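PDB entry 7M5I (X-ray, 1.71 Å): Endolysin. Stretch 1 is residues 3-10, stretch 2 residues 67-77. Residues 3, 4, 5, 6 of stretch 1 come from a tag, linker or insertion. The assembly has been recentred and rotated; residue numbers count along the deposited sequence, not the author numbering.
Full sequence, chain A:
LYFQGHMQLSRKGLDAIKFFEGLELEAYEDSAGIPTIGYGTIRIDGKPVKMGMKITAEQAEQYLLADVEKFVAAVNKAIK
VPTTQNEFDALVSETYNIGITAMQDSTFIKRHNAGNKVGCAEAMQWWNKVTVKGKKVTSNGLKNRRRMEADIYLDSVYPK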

# COMPACT_ATOMS: atom_id res chain seq x y z
N PHE A 3 -5.10 0.49 23.10
CA PHE A 3 -5.86 1.22 22.02
C PHE A 3 -5.89 0.35 20.75
O PHE A 3 -4.81 -0.17 20.37
CB PHE A 3 -5.23 2.61 21.82
CG PHE A 3 -5.66 3.37 20.59
CD1 PHE A 3 -6.82 4.12 20.57
CD2 PHE A 3 -4.89 3.37 19.45
CE1 PHE A 3 -7.21 4.80 19.43
CE2 PHE A 3 -5.26 4.05 18.31
CZ PHE A 3 -6.43 4.76 18.29
N GLN A 4 -7.07 0.18 20.12
CA GLN A 4 -7.28 -0.44 18.77
C GLN A 4 -7.80 0.66 17.82
O GLN A 4 -8.60 1.50 18.28
CB GLN A 4 -8.28 -1.59 18.82
N GLY A 5 -7.38 0.66 16.55
CA GLY A 5 -7.87 1.61 15.53
C GLY A 5 -9.29 1.30 15.05
O GLY A 5 -9.68 0.12 15.12
N HIS A 6 -10.07 2.32 14.68
CA HIS A 6 -11.28 2.24 13.80
C HIS A 6 -11.17 3.31 12.71
O HIS A 6 -12.17 3.74 12.19
CB HIS A 6 -12.54 2.37 14.63
CG HIS A 6 -12.66 1.32 15.69
ND1 HIS A 6 -13.08 0.03 15.40
CD2 HIS A 6 -12.43 1.35 17.03
CE1 HIS A 6 -13.10 -0.68 16.51
NE2 HIS A 6 -12.69 0.11 17.52
N MET A 7 -9.95 3.65 12.30
CA MET A 7 -9.72 4.67 11.25
C MET A 7 -10.07 4.09 9.86
O MET A 7 -10.04 2.83 9.69
CB MET A 7 -8.24 5.09 11.29
CG MET A 7 -7.84 5.69 12.58
SD MET A 7 -6.23 6.36 12.54
CE MET A 7 -6.46 7.87 11.58
N GLN A 8 -10.30 4.98 8.88
CA GLN A 8 -10.57 4.63 7.49
C GLN A 8 -9.50 5.29 6.63
O GLN A 8 -8.98 6.30 6.98
CB GLN A 8 -11.97 5.08 7.05
CG GLN A 8 -13.07 4.71 8.05
CD GLN A 8 -14.45 4.60 7.46
OE1 GLN A 8 -15.39 5.25 7.90
NE2 GLN A 8 -14.58 3.76 6.44
N LEU A 9 -9.22 4.71 5.49
CA LEU A 9 -8.37 5.37 4.46
C LEU A 9 -9.08 6.63 3.97
O LEU A 9 -10.31 6.60 3.67
CB LEU A 9 -8.17 4.35 3.34
CG LEU A 9 -7.16 4.71 2.29
CD1 LEU A 9 -5.76 4.85 2.85
CD2 LEU A 9 -7.17 3.57 1.26
N SER A 10 -8.39 7.76 3.92
CA SER A 10 -9.02 9.03 3.48
C SER A 10 -9.17 8.99 1.96
O SER A 10 -8.50 8.17 1.35
CB SER A 10 -8.24 10.24 3.92
OG SER A 10 -7.09 10.37 3.13
N ASP A 67 -10.11 -4.62 -2.18
CA ASP A 67 -8.72 -5.12 -2.03
C ASP A 67 -8.12 -4.55 -0.72
O ASP A 67 -7.37 -5.30 -0.02
CB ASP A 67 -7.79 -4.66 -3.15
CG ASP A 67 -7.90 -5.29 -4.53
OD1 ASP A 67 -8.48 -6.42 -4.59
OD2 ASP A 67 -7.42 -4.58 -5.59
N VAL A 68 -8.32 -3.25 -0.44
CA VAL A 68 -7.50 -2.55 0.62
C VAL A 68 -8.12 -2.84 1.99
O VAL A 68 -7.46 -2.60 2.97
CB VAL A 68 -7.33 -1.03 0.49
CG1 VAL A 68 -6.63 -0.64 -0.78
CG2 VAL A 68 -8.61 -0.29 0.62
N GLU A 69 -9.35 -3.33 2.07
CA GLU A 69 -10.15 -3.44 3.32
C GLU A 69 -9.36 -4.21 4.39
O GLU A 69 -9.28 -3.72 5.54
CB GLU A 69 -11.51 -4.02 2.99
CG GLU A 69 -12.58 -3.67 3.99
CD GLU A 69 -13.89 -4.43 3.73
OE1 GLU A 69 -14.10 -4.90 2.57
OE2 GLU A 69 -14.65 -4.61 4.70
N LYS A 70 -8.77 -5.35 4.05
CA LYS A 70 -8.09 -6.19 5.06
C LYS A 70 -6.82 -5.49 5.53
O LYS A 70 -6.35 -5.82 6.65
CB LYS A 70 -7.85 -7.61 4.55
CG LYS A 70 -6.85 -7.72 3.41
CD LYS A 70 -6.59 -9.18 2.94
CE LYS A 70 -5.17 -9.31 2.45
NZ LYS A 70 -4.84 -10.64 1.89
N PHE A 71 -6.23 -4.62 4.73
CA PHE A 71 -5.00 -3.86 5.05
C PHE A 71 -5.30 -2.70 5.99
O PHE A 71 -4.51 -2.50 6.96
CB PHE A 71 -4.26 -3.41 3.78
CG PHE A 71 -3.81 -4.59 2.94
CD1 PHE A 71 -4.67 -5.16 2.02
CD2 PHE A 71 -2.57 -5.18 3.11
CE1 PHE A 71 -4.27 -6.22 1.22
CE2 PHE A 71 -2.17 -6.24 2.32
CZ PHE A 71 -3.02 -6.77 1.38
N VAL A 72 -6.39 -2.01 5.75
CA VAL A 72 -6.94 -1.01 6.70
C VAL A 72 -7.18 -1.71 8.06
O VAL A 72 -6.72 -1.16 9.13
CB VAL A 72 -8.24 -0.40 6.13
CG1 VAL A 72 -8.93 0.48 7.15
CG2 VAL A 72 -7.96 0.38 4.84
N ALA A 73 -7.82 -2.87 8.06
CA ALA A 73 -8.14 -3.61 9.30
C ALA A 73 -6.82 -3.92 10.03
O ALA A 73 -6.73 -3.71 11.25
CB ALA A 73 -8.96 -4.86 9.03
N ALA A 74 -5.84 -4.43 9.31
CA ALA A 74 -4.57 -4.88 9.91
C ALA A 74 -3.83 -3.67 10.50
O ALA A 74 -3.16 -3.82 11.56
CB ALA A 74 -3.71 -5.60 8.88
N VAL A 75 -3.81 -2.54 9.81
CA VAL A 75 -3.08 -1.37 10.35
C VAL A 75 -3.80 -0.89 11.64
O VAL A 75 -3.11 -0.59 12.63
CB VAL A 75 -2.89 -0.27 9.29
CG1 VAL A 75 -2.29 0.99 9.88
CG2 VAL A 75 -2.00 -0.80 8.17
N ASN A 76 -5.13 -0.83 11.63
CA ASN A 76 -5.94 -0.51 12.83
C ASN A 76 -5.47 -1.38 13.99
O ASN A 76 -5.26 -0.86 15.10
CB ASN A 76 -7.44 -0.62 12.55
CG ASN A 76 -8.02 0.66 11.98
OD1 ASN A 76 -7.72 1.74 12.48
ND2 ASN A 76 -8.85 0.58 10.95
N LYS A 77 -5.34 -2.69 13.79
CA LYS A 77 -5.00 -3.64 14.87
C LYS A 77 -3.54 -3.49 15.30
O LYS A 77 -3.28 -3.63 16.50
CB LYS A 77 -5.33 -5.06 14.42
CG LYS A 77 -6.82 -5.36 14.36
CD LYS A 77 -7.23 -6.25 13.18
CE LYS A 77 -8.69 -6.64 13.13
NZ LYS A 77 -9.02 -7.57 14.24

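An extended, irregular segment lies along one face of a helix and is held there by a single asparagine, Asn76, which bonds to its backbone, while a small apolar patch of Leu9, Val68 and Val72 completes the contact. The two segments run in opposite directions: Gly5 sits beside Asn76, with their CA atoms 3.9 Å apart, whereas Gln8 lies nearest Val72, one helical turn earlier, at a CA to CA distance of 6.8 Å. The residues that face stretch 1 are Val68, Val72 and Asn76, spaced four apart, so that all three CA-to-CB bonds point toward it from the same side of the helix.

Asn76 has the largest area covered by the other stretch, and its amide suits the bonds it makes. A carboxamide carries an acceptor and a donor side by side, which matches the N-H and C=O of one extended residue. Met7 N donates to Asn76 OD1 at 2.9 Å, and Asn76 ND2 donates to Met7 O at 2.8 Å, the latter nearly straight at 173°. Both polar groups of the side chain are thereby satisfied in a buried setting, and the backbone of Met7 is fixed at two points. The bonding asks nothing of the methionine side chain, whose end leads away from the helix, although Met7 CB still rests 3.6 Å from Asn76 OD1. His6 N also comes within 3.3 Å of Asn76 OD1, but its angle is too poor for a hydrogen bond.

A third hydrogen bond joins backbone to backbone, from Gly5 N to Asn76 O at 3.0 Å. Gly5 belongs to the expression tag, as do Phe3, Gln4 and His6, so the stretch 1 side of this bond comes from the tag rather than the natural protein. The lack of a side chain nevertheless matters to the fit: an ideal CB on Gly5 would fall 2.0 Å from Asn76 OD1, a clash.

Val72 brings its CG1 to 3.6 Å from Met7 O, a methyl packing beside the carbonyl that Asn76 engages. Beyond Met7 the chemistry turns apolar. Leu9 points toward the helix and reaches two valines: its CB lies 4.2 Å from Val72 CG2, and its CD2 lies 4.2 Å from Val68 CG2. Branched aliphatic side chains suit this position because they offer methyl groups to one another without leaving a polar group unpaired. Gln8, between Met7 and Leu9, points away and is exposed, as befits a polar side chain. Ser10 lies beyond the contact, where its hydroxyl caps the start of the next helix.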